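Putative phosphomannomutase (Thermus thermophilus, PDB 1TUO) is probably a magnesium-dependent phosphosugar mutase that moves a phosphate group from one position to another on a sugar. Local coordinates at residues A252-G256 with S334-G338; H268-T272 with A292-L297; G178-H182 with V235-E239; R207-E211 with N228-T232. One frame throughout, in Å; residues are numbered along the deposited sequence.

Contact 1 (A252-G256 with S334-G338); sequences ADRVG and SGGVG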
loop_
_atom_site.group_PDB
_atom_site.type_symbol
_atom_site.label_atom_id
_atom_site.label_comp_id
_atom_site.label_asym_id
_atom_site.label_seq_id
_atom_site.Cartn_x
_atom_site.Cartn_y
_atom_site.Cartn_z
ATOM N N ALA A 252 -2.363 -1.387 -6.602
ATOM C CA ALA A 252 -1.886 -2.602 -5.964
ATOM C C ALA A 252 -0.739 -2.440 -4.974
ATOM O O ALA A 252 0.125 -3.315 -4.881
ATOM C CB ALA A 252 -1.518 -3.648 -7.031
ATOM N N ASP A 253 -0.704 -1.338 -4.233
ATOM C CA ASP A 253 0.344 -1.227 -3.227
ATOM C C ASP A 253 -0.258 -1.652 -1.886
ATOM O O ASP A 253 0.451 -1.793 -0.887
ATOM C CB ASP A 253 0.937 0.194 -3.150
ATOM C CG ASP A 253 -0.014 1.215 -2.566
ATOM O OD1 ASP A 253 0.479 2.295 -2.169
ATOM O OD2 ASP A 253 -1.233 0.958 -2.506
ATOM N N ARG A 254 -1.572 -1.885 -1.882
ATOM C CA ARG A 254 -2.298 -2.313 -0.679
ATOM C C ARG A 254 -3.205 -3.504 -0.989
ATOM O O ARG A 254 -3.614 -3.699 -2.132
ATOM C CB ARG A 254 -3.191 -1.187 -0.150
ATOM C CG ARG A 254 -2.490 0.127 0.135
ATOM C CD ARG A 254 -3.500 1.187 0.553
ATOM N NE ARG A 254 -2.855 2.444 0.916
ATOM C CZ ARG A 254 -3.467 3.446 1.540
ATOM N NH1 ARG A 254 -4.746 3.340 1.875
ATOM N NH2 ARG A 254 -2.799 4.557 1.830
ATOM N N VAL A 255 -3.534 -4.290 0.032
ATOM C CA VAL A 255 -4.424 -5.423 -0.176
ATOM C C VAL A 255 -5.414 -5.583 0.968
ATOM O O VAL A 255 -5.163 -5.152 2.098
ATOM C CB VAL A 255 -3.647 -6.757 -0.320
ATOM C CG1 VAL A 255 -2.720 -6.698 -1.511
ATOM C CG2 VAL A 255 -2.875 -7.052 0.953
ATOM N N GLY A 256 -6.551 -6.189 0.646
ATOM C CA GLY A 256 -7.575 -6.470 1.632
ATOM C C GLY A 256 -7.867 -7.949 1.447
ATOM O O GLY A 256 -7.669 -8.484 0.352
ATOM N N SER A 334 -3.609 0.691 6.781
ATOM C CA SER A 334 -4.368 0.752 5.532
ATOM C C SER A 334 -4.183 -0.406 4.558
ATOM O O SER A 334 -4.736 -0.382 3.456
ATOM C CB SER A 334 -4.059 2.060 4.806
ATOM O OG SER A 334 -4.567 3.161 5.535
ATOM N N GLY A 335 -3.407 -1.411 4.949
ATOM C CA GLY A 335 -3.211 -2.554 4.076
ATOM C C GLY A 335 -1.889 -2.556 3.335
ATOM O O GLY A 335 -1.568 -3.516 2.632
ATOM N N GLY A 336 -1.129 -1.476 3.471
ATOM C CA GLY A 336 0.159 -1.405 2.805
ATOM C C GLY A 336 1.197 -2.111 3.657
ATOM O O GLY A 336 1.314 -1.838 4.850
ATOM N N VAL A 337 1.943 -3.024 3.048
ATOM C CA VAL A 337 2.981 -3.766 3.757
ATOM C C VAL A 337 4.240 -3.776 2.900
ATOM O O VAL A 337 4.169 -3.986 1.688
ATOM C CB VAL A 337 2.576 -5.230 4.011
ATOM C CG1 VAL A 337 3.613 -5.901 4.921
ATOM C CG2 VAL A 337 1.179 -5.294 4.633
ATOM N N GLY A 338 5.384 -3.553 3.538
ATOM C CA GLY A 338 6.650 -3.550 2.828
ATOM C C GLY A 338 7.575 -4.632 3.359
ATOM O O GLY A 338 7.520 -4.993 4.535
HETATM O O HOH W 1 0.792 -4.175 0.656
#
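The guanidinium of Arg254 carries Ser334 CB over one face, offset toward the rim, with NH1 3.3 Å from that carbon. The two segments bring together loops recognisable in the phosphohexomutase family: the DGDADR loop, which in relatives binds the magnesium ion, and the GEESGG loop, which in relatives meets the sugar. Arg254 reaches out from the first, its chain extended from CG to NE, and CD passes 3.5 Å from Ser334 O. A leucine in place of Arg254 would probably leave Ser334 without the flat group beneath its CB and remove the positive charge that Arg254 brings here. Behind the arginine the backbones meet. Val255 N gives a weak hydrogen bond to Gly335 O at 3.4 Å, and Arg254 CA adds a CA-H...O contact to the same oxygen. Gly335 has positive phi (102°); a CB there would run into Val255 O and the preceding carbonyl, so the position suits a residue without a side chain. Gly336 N is buried without a partner in the model. Asp249 OD2 holds Arg254 N. One water ties the loops together: it donates to Asp253 O (2.9 Å) and to Gly335 O (3.1 Å), and accepts from Val337 N at 2.9 Å.

Contact 2 (H268-T272 with A292-L297); sequences HQVLT and AVTWLL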
loop_
_atom_site.group_PDB
_atom_site.type_symbol
_atom_site.label_atom_id
_atom_site.label_comp_id
_atom_site.label_asym_id
_atom_site.label_seq_id
_atom_site.Cartn_x
_atom_site.Cartn_y
_atom_site.Cartn_z
ATOM N N HIS A 268 -4.629 -5.212 10.064
ATOM C CA HIS A 268 -3.973 -5.539 11.328
ATOM C C HIS A 268 -3.791 -7.047 11.403
ATOM O O HIS A 268 -2.762 -7.541 11.868
ATOM C CB HIS A 268 -4.832 -5.059 12.498
ATOM C CG HIS A 268 -5.185 -3.605 12.423
ATOM N ND1 HIS A 268 -4.295 -2.604 12.746
ATOM C CD2 HIS A 268 -6.318 -2.986 12.014
ATOM C CE1 HIS A 268 -4.865 -1.429 12.539
ATOM N NE2 HIS A 268 -6.092 -1.633 12.094
ATOM N N GLN A 269 -4.803 -7.772 10.938
ATOM C CA GLN A 269 -4.749 -9.224 10.937
ATOM C C GLN A 269 -3.720 -9.686 9.914
ATOM O O GLN A 269 -2.929 -10.586 10.182
ATOM C CB GLN A 269 -6.126 -9.799 10.617
ATOM C CG GLN A 269 -7.149 -9.544 11.731
ATOM C CD GLN A 269 -8.555 -9.965 11.348
ATOM O OE1 GLN A 269 -9.216 -9.297 10.554
ATOM N NE2 GLN A 269 -9.019 -11.075 11.909
ATOM N N VAL A 270 -3.714 -9.059 8.745
ATOM C CA VAL A 270 -2.747 -9.439 7.723
ATOM C C VAL A 270 -1.328 -9.169 8.192
ATOM O O VAL A 270 -0.455 -10.034 8.097
ATOM C CB VAL A 270 -2.975 -8.668 6.413
ATOM C CG1 VAL A 270 -1.751 -8.801 5.496
ATOM C CG2 VAL A 270 -4.209 -9.197 5.723
ATOM N N LEU A 271 -1.097 -7.962 8.700
ATOM C CA LEU A 271 0.235 -7.580 9.149
ATOM C C LEU A 271 0.783 -8.475 10.252
ATOM O O LEU A 271 1.919 -8.944 10.168
ATOM C CB LEU A 271 0.240 -6.125 9.627
ATOM C CG LEU A 271 1.585 -5.610 10.134
ATOM C CD1 LEU A 271 2.639 -5.671 9.026
ATOM C CD2 LEU A 271 1.403 -4.177 10.629
ATOM N N THR A 272 -0.016 -8.717 11.287
ATOM C CA THR A 272 0.450 -9.559 12.386
ATOM C C THR A 272 0.615 -11.020 11.977
ATOM O O THR A 272 1.549 -11.692 12.426
ATOM C CB THR A 272 -0.495 -9.467 13.611
ATOM O OG1 THR A 272 -1.826 -9.840 13.235
ATOM C CG2 THR A 272 -0.500 -8.051 14.154
ATOM N N ALA A 292 -1.245 4.043 13.927
ATOM C CA ALA A 292 -2.604 3.506 13.969
ATOM C C ALA A 292 -2.687 1.987 13.844
ATOM O O ALA A 292 -3.781 1.418 13.776
ATOM C CB ALA A 292 -3.454 4.169 12.884
ATOM N N VAL A 293 -1.533 1.331 13.816
ATOM C CA VAL A 293 -1.482 -0.119 13.712
ATOM C C VAL A 293 -1.740 -0.789 15.064
ATOM O O VAL A 293 -1.339 -0.282 16.111
ATOM C CB VAL A 293 -0.106 -0.581 13.163
ATOM C CG1 VAL A 293 0.031 -2.091 13.277
ATOM C CG2 VAL A 293 0.041 -0.147 11.706
ATOM N N THR A 294 -2.417 -1.930 15.013
ATOM C CA THR A 294 -2.773 -2.726 16.186
ATOM C C THR A 294 -1.632 -2.915 17.173
ATOM O O THR A 294 -0.484 -3.109 16.770
ATOM C CB THR A 294 -3.244 -4.133 15.772
ATOM O OG1 THR A 294 -3.476 -4.925 16.944
ATOM C CG2 THR A 294 -2.177 -4.820 14.914
ATOM N N TRP A 295 -1.946 -2.878 18.465
ATOM C CA TRP A 295 -0.909 -3.088 19.462
ATOM C C TRP A 295 -0.602 -4.573 19.615
ATOM O O TRP A 295 0.227 -4.953 20.440
ATOM C CB TRP A 295 -1.298 -2.490 20.818
ATOM C CG TRP A 295 -2.661 -2.845 21.304
ATOM C CD1 TRP A 295 -3.456 -3.871 20.875
ATOM C CD2 TRP A 295 -3.388 -2.177 22.337
ATOM N NE1 TRP A 295 -4.639 -3.880 21.582
ATOM C CE2 TRP A 295 -4.621 -2.850 22.487
ATOM C CE3 TRP A 295 -3.115 -1.072 23.156
ATOM C CZ2 TRP A 295 -5.579 -2.455 23.421
ATOM C CZ3 TRP A 295 -4.068 -0.679 24.085
ATOM C CH2 TRP A 295 -5.284 -1.370 24.209
ATOM N N LEU A 296 -1.273 -5.418 18.835
ATOM C CA LEU A 296 -0.992 -6.845 18.913
ATOM C C LEU A 296 0.404 -7.068 18.339
ATOM O O LEU A 296 1.084 -8.023 18.700
ATOM C CB LEU A 296 -2.018 -7.668 18.121
ATOM C CG LEU A 296 -3.140 -8.342 18.924
ATOM C CD1 LEU A 296 -4.145 -7.293 19.389
ATOM C CD2 LEU A 296 -3.838 -9.389 18.059
ATOM N N LEU A 297 0.839 -6.189 17.440
ATOM C CA LEU A 297 2.174 -6.355 16.869
ATOM C C LEU A 297 3.213 -6.113 17.963
ATOM O O LEU A 297 4.183 -6.871 18.092
ATOM C CB LEU A 297 2.405 -5.388 15.703
ATOM C CG LEU A 297 3.757 -5.534 14.992
ATOM C CD1 LEU A 297 3.940 -6.969 14.507
ATOM C CD2 LEU A 297 3.818 -4.565 13.825
#
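His268 and Thr294 are joined by a hydrogen bond from Thr294 N to His268 ND1, 3.0 Å long with 147° at the hydrogen. The amide does not lie in the imidazole plane but is tilted 30° from it. At the edge of the same ring, near its plane, CE1 comes within 3.3 Å of Ala292 O, a buried carbonyl with no hydrogen-bond partner in the model, and Val293 CA lies beside it. Two further bonds serve the helices themselves. Thr272 OG1 turns back on its own helix to His268 O at 2.8 Å, an acceptor it shares with Thr272 N. Thr294 OG1 caps the incoming helix by accepting from Leu296 N at 2.9 Å, and it is also hydrogen-bonded to Glu444 OE2 of the C-terminal domain. Both segments belong to the third alpha/beta/alpha domain, where the chain from Ala292 to Thr294 leads from strand 286-290 toward helix 296-304, the first half of a beta-alpha-beta crossover to the parallel strand 308-311, and helix 267-280 packs against that connection. The remaining contacts are apolar. With Thr294 OG1 placed opposite the backbone N (chi1 175°), its CG2 is left to meet Thr272 CG2 tip to tip at 3.7 Å, and also touches His268 CB. Leu271 CD2 faces two neighbours, Val293 CG1 at 3.6 Å and Leu297 CD2 at 4.0 Å, each side chain crossing that of Leu271 at about a right angle.

Contact 3 (G178-H182 with V235-E239); sequences GVLYH and VLGPE
Tyr181 turns its ring toward Glu239, Leu236 and Val235 by setting CG opposite its own carbonyl carbon (chi1 -71°), while Glu239 bends at chi2 (-56°) and brings its carboxylate to the phenol. Tyr181 OH donates to Glu239 OE2 over 2.8 Å. The hydroxyl approaches that oxygen from above the carboxylate plane, and ring and carboxylate are inclined at 50°. The aliphatic part of the glutamate also touches the ring obliquely, with Glu239 CG 3.8 Å from Tyr181 CE1. Over one face of the tyrosine sits Leu236 CD2, a CH-pi contact 4.2 Å from the ring centroid. Val235 CG1 approaches from another direction and reaches Tyr181 CE2 at 3.6 Å. This is the second alpha/beta/alpha domain, where helix 230-236 covers its mixed sheet as part of a crossover from strand 206-209 to the parallel strand 244-248, passing over the strand 180-183 that lies between them. Beyond Val235 a type I turn from Leu236 to Glu239, closed by Glu239 N to Leu236 O (3.1 Å), brings the glutamate back to the phenol. A phenylalanine in place of Tyr181 would probably keep the packing on Leu236 and Val235 but leave Glu239 OE2 without its phenolic donor. Tyr181 OH also receives a weak hydrogen bond from Arg207 NH1, and Ile209 of the neighbouring strand packs against the tyrosine side chain.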
loop_
_atom_site.group_PDB
_atom_site.type_symbol
_atom_site.label_atom_id
_atom_site.label_comp_id
_atom_site.label_asym_id
_atom_site.label_seq_id
_atom_site.Cartn_x
_atom_site.Cartn_y
_atom_site.Cartn_z
ATOM N N GLY A 178 -5.930 -24.908 -2.010
ATOM C CA GLY A 178 -7.184 -24.241 -2.303
ATOM C C GLY A 178 -7.175 -23.474 -3.610
ATOM O O GLY A 178 -6.406 -23.774 -4.529
ATOM N N VAL A 179 -8.047 -22.479 -3.687
ATOM C CA VAL A 179 -8.152 -21.626 -4.858
ATOM C C VAL A 179 -7.960 -20.196 -4.378
ATOM O O VAL A 179 -8.429 -19.833 -3.300
ATOM C CB VAL A 179 -9.540 -21.740 -5.522
ATOM C CG1 VAL A 179 -10.625 -21.496 -4.498
ATOM C CG2 VAL A 179 -9.664 -20.732 -6.649
ATOM N N LEU A 180 -7.253 -19.396 -5.164
ATOM C CA LEU A 180 -7.042 -18.007 -4.794
ATOM C C LEU A 180 -7.910 -17.112 -5.671
ATOM O O LEU A 180 -7.827 -17.157 -6.897
ATOM C CB LEU A 180 -5.570 -17.614 -4.959
ATOM C CG LEU A 180 -5.231 -16.153 -4.627
ATOM C CD1 LEU A 180 -5.508 -15.872 -3.159
ATOM C CD2 LEU A 180 -3.772 -15.873 -4.949
ATOM N N TYR A 181 -8.768 -16.325 -5.034
ATOM C CA TYR A 181 -9.608 -15.396 -5.766
ATOM C C TYR A 181 -8.857 -14.077 -5.730
ATOM O O TYR A 181 -8.324 -13.692 -4.682
ATOM C CB TYR A 181 -10.975 -15.234 -5.091
ATOM C CG TYR A 181 -11.870 -16.445 -5.222
ATOM C CD1 TYR A 181 -11.726 -17.540 -4.374
ATOM C CD2 TYR A 181 -12.852 -16.500 -6.209
ATOM C CE1 TYR A 181 -12.543 -18.666 -4.505
ATOM C CE2 TYR A 181 -13.675 -17.619 -6.353
ATOM C CZ TYR A 181 -13.514 -18.697 -5.496
ATOM O OH TYR A 181 -14.333 -19.803 -5.627
ATOM N N HIS A 182 -8.779 -13.410 -6.878
ATOM C CA HIS A 182 -8.095 -12.128 -6.954
ATOM C C HIS A 182 -9.014 -11.066 -7.525
ATOM O O HIS A 182 -9.286 -11.042 -8.727
ATOM C CB HIS A 182 -6.845 -12.206 -7.834
ATOM C CG HIS A 182 -6.122 -10.899 -7.958
ATOM N ND1 HIS A 182 -5.194 -10.648 -8.946
ATOM C CD2 HIS A 182 -6.192 -9.769 -7.212
ATOM C CE1 HIS A 182 -4.724 -9.420 -8.805
ATOM N NE2 HIS A 182 -5.313 -8.866 -7.760
ATOM N N VAL A 235 -19.075 -13.797 -3.394
ATOM C CA VAL A 235 -18.434 -14.945 -4.022
ATOM C C VAL A 235 -17.812 -15.894 -2.994
ATOM O O VAL A 235 -17.899 -17.116 -3.139
ATOM C CB VAL A 235 -17.326 -14.495 -5.015
ATOM C CG1 VAL A 235 -16.639 -15.711 -5.618
ATOM C CG2 VAL A 235 -17.927 -13.630 -6.114
ATOM N N LEU A 236 -17.184 -15.338 -1.959
ATOM C CA LEU A 236 -16.547 -16.157 -0.930
ATOM C C LEU A 236 -17.514 -16.725 0.106
ATOM O O LEU A 236 -17.139 -17.591 0.897
ATOM C CB LEU A 236 -15.452 -15.354 -0.218
ATOM C CG LEU A 236 -14.058 -15.337 -0.858
ATOM C CD1 LEU A 236 -13.406 -16.699 -0.669
ATOM C CD2 LEU A 236 -14.150 -14.984 -2.328
ATOM N N GLY A 237 -18.751 -16.239 0.097
ATOM C CA GLY A 237 -19.743 -16.714 1.045
ATOM C C GLY A 237 -19.797 -18.225 1.206
ATOM O O GLY A 237 -19.581 -18.731 2.309
ATOM N N PRO A 238 -20.077 -18.975 0.126
ATOM C CA PRO A 238 -20.165 -20.441 0.151
ATOM C C PRO A 238 -18.843 -21.194 -0.003
ATOM O O PRO A 238 -18.833 -22.421 -0.122
ATOM C CB PRO A 238 -21.126 -20.734 -0.992
ATOM C CG PRO A 238 -20.720 -19.698 -2.006
ATOM C CD PRO A 238 -20.563 -18.446 -1.164
ATOM N N GLU A 239 -17.729 -20.470 -0.003
ATOM C CA GLU A 239 -16.428 -21.111 -0.137
ATOM C C GLU A 239 -15.997 -21.787 1.155
ATOM O O GLU A 239 -16.621 -21.609 2.201
ATOM C CB GLU A 239 -15.364 -20.090 -0.548
ATOM C CG GLU A 239 -15.155 -19.987 -2.043
ATOM C CD GLU A 239 -14.804 -21.326 -2.660
ATOM O OE1 GLU A 239 -14.002 -22.069 -2.052
ATOM O OE2 GLU A 239 -15.325 -21.631 -3.753
#

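Contact 4 (R207-E211 with N228-T232); sequences RPIRE and NLGVT
Arg210 grips the carbonyl of Asn228 with the edge of its guanidinium. NH2 gives the stronger bond, 2.9 Å to Asn228 O with 157° at the hydrogen, and the oxygen lies close to the guanidinium plane while the donor lies in the carbonyl plane. NH1 adds a weak, bent bond to the same Asn228 O at 3.4 Å, so one acceptor is shared by both terminal nitrogens. The bend at chi3 (-69°) swings the guanidinium across to this carbonyl. NH2 has a second partner, a salt bridge to Asp183 OD1, and that same carboxylate oxygen is hydrogen-bonded to Thr232 OG1. A water joins the two segments as well: it accepts from Val231 N at 3.1 Å and, weakly, from Arg210 NH1. The Asn228 side chain turns away to other work, with ND2 bonded to Glu223 O and OD1 to Asn221 N. Beside the polar cluster Leu229 CD2 meets the guanidinium edge 3.8 Å from NH2, and Ile209 CG2 lies 3.7 Å from Thr232 OG1. The site lies where strand 206-209 ends and helix 230-236 begins, with Leu229 as N-cap, in the crossover of the second alpha/beta/alpha domain. A cation near the positive end of a helix would be expected to be unfavourable; here Asp183 probably offsets that cost, binding both the arginine and Thr232 in the first turn.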
loop_
_atom_site.group_PDB
_atom_site.type_symbol
_atom_site.label_atom_id
_atom_site.label_comp_id
_atom_site.label_asym_id
_atom_site.label_seq_id
_atom_site.Cartn_x
_atom_site.Cartn_y
_atom_site.Cartn_z
ATOM N N ARG A 207 -8.784 -17.453 -9.541
ATOM C CA ARG A 207 -10.046 -17.057 -10.136
ATOM C C ARG A 207 -10.175 -15.548 -9.990
ATOM O O ARG A 207 -10.276 -15.025 -8.884
ATOM C CB ARG A 207 -11.200 -17.792 -9.452
ATOM C CG ARG A 207 -11.126 -19.302 -9.668
ATOM C CD ARG A 207 -12.245 -20.047 -8.957
ATOM N NE ARG A 207 -12.127 -21.496 -9.127
ATOM C CZ ARG A 207 -12.929 -22.383 -8.547
ATOM N NH1 ARG A 207 -13.914 -21.971 -7.759
ATOM N NH2 ARG A 207 -12.740 -23.684 -8.740
ATOM N N PRO A 208 -10.167 -14.832 -11.120
ATOM C CA PRO A 208 -10.271 -13.373 -11.160
ATOM C C PRO A 208 -11.651 -12.808 -10.865
ATOM O O PRO A 208 -12.678 -13.416 -11.178
ATOM C CB PRO A 208 -9.826 -13.048 -12.577
ATOM C CG PRO A 208 -10.464 -14.162 -13.347
ATOM C CD PRO A 208 -10.133 -15.384 -12.488
ATOM N N ILE A 209 -11.644 -11.630 -10.253
ATOM C CA ILE A 209 -12.849 -10.886 -9.920
ATOM C C ILE A 209 -12.530 -9.445 -10.312
ATOM O O ILE A 209 -11.481 -8.914 -9.933
ATOM C CB ILE A 209 -13.169 -10.959 -8.410
ATOM C CG1 ILE A 209 -13.699 -12.352 -8.059
ATOM C CG2 ILE A 209 -14.189 -9.900 -8.040
ATOM C CD1 ILE A 209 -13.980 -12.555 -6.580
ATOM N N ARG A 210 -13.418 -8.828 -11.087
ATOM C CA ARG A 210 -13.226 -7.450 -11.541
ATOM C C ARG A 210 -11.825 -7.238 -12.128
ATOM O O ARG A 210 -11.144 -6.250 -11.830
ATOM C CB ARG A 210 -13.496 -6.479 -10.382
ATOM C CG ARG A 210 -14.960 -6.496 -9.940
ATOM C CD ARG A 210 -15.339 -5.390 -8.954
ATOM N NE ARG A 210 -14.728 -5.556 -7.637
ATOM C CZ ARG A 210 -15.208 -5.011 -6.523
ATOM N NH1 ARG A 210 -16.305 -4.262 -6.566
ATOM N NH2 ARG A 210 -14.603 -5.220 -5.363
ATOM N N GLU A 211 -11.407 -8.167 -12.984
ATOM C CA GLU A 211 -10.084 -8.098 -13.593
ATOM C C GLU A 211 -9.954 -7.079 -14.712
ATOM O O GLU A 211 -8.863 -6.581 -14.974
ATOM C CB GLU A 211 -9.668 -9.476 -14.120
ATOM C CG GLU A 211 -10.694 -10.143 -15.019
ATOM C CD GLU A 211 -10.171 -11.429 -15.637
ATOM O OE1 GLU A 211 -11.000 -12.271 -16.046
ATOM O OE2 GLU A 211 -8.932 -11.591 -15.722
ATOM N N ASN A 228 -16.547 -1.603 -0.346
ATOM C CA ASN A 228 -16.225 -1.705 -1.764
ATOM C C ASN A 228 -16.023 -3.147 -2.217
ATOM O O ASN A 228 -15.709 -3.400 -3.382
ATOM C CB ASN A 228 -14.959 -0.897 -2.066
ATOM C CG ASN A 228 -15.098 0.559 -1.677
ATOM O OD1 ASN A 228 -15.985 1.260 -2.167
ATOM N ND2 ASN A 228 -14.222 1.025 -0.790
ATOM N N LEU A 229 -16.232 -4.092 -1.304
ATOM C CA LEU A 229 -16.025 -5.502 -1.601
ATOM C C LEU A 229 -17.280 -6.379 -1.624
ATOM O O LEU A 229 -17.180 -7.602 -1.531
ATOM C CB LEU A 229 -15.026 -6.080 -0.593
ATOM C CG LEU A 229 -13.610 -5.506 -0.668
ATOM C CD1 LEU A 229 -12.783 -6.019 0.494
ATOM C CD2 LEU A 229 -12.978 -5.885 -1.999
ATOM N N GLY A 230 -18.449 -5.761 -1.764
ATOM C CA GLY A 230 -19.688 -6.525 -1.793
ATOM C C GLY A 230 -19.665 -7.754 -2.688
ATOM O O GLY A 230 -20.005 -8.858 -2.252
ATOM N N VAL A 231 -19.266 -7.571 -3.942
ATOM C CA VAL A 231 -19.220 -8.678 -4.893
ATOM C C VAL A 231 -18.313 -9.817 -4.439
ATOM O O VAL A 231 -18.646 -10.989 -4.606
ATOM C CB VAL A 231 -18.753 -8.200 -6.286
ATOM C CG1 VAL A 231 -18.671 -9.377 -7.240
ATOM C CG2 VAL A 231 -19.723 -7.157 -6.824
ATOM N N THR A 232 -17.172 -9.467 -3.856
ATOM C CA THR A 232 -16.216 -10.462 -3.385
ATOM C C THR A 232 -16.688 -11.152 -2.112
ATOM O O THR A 232 -16.478 -12.351 -1.935
ATOM C CB THR A 232 -14.842 -9.808 -3.157
ATOM O OG1 THR A 232 -14.405 -9.227 -4.391
ATOM C CG2 THR A 232 -13.812 -10.835 -2.696
HETATM O O HOH W 2 -18.629 -4.615 -4.587
#

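How the contacts relate
Contacts 3 and 4 use the two ends of helix 230-236; their strands 180-183 and 206-209 are neighbours in the second domain's sheet, and their centres are 10 Å apart. Leu180 O and Arg207 N, 2.8 Å apart, probably hydrogen-bond between them. Contact 1 reaches the same sheet through strand 255-259, its nearest atoms about 5 Å from contact 4, and joins that domain to the third near the active site expected from the family, where Ser109 touches Asp253. Contact 2 is nested along the chain inside contact 1, with centres 13 Å apart, and Leu271 CD1 packs on Val337 CG1 at 4.2 Å; it lies about 24 Å from contact 3, centre to centre.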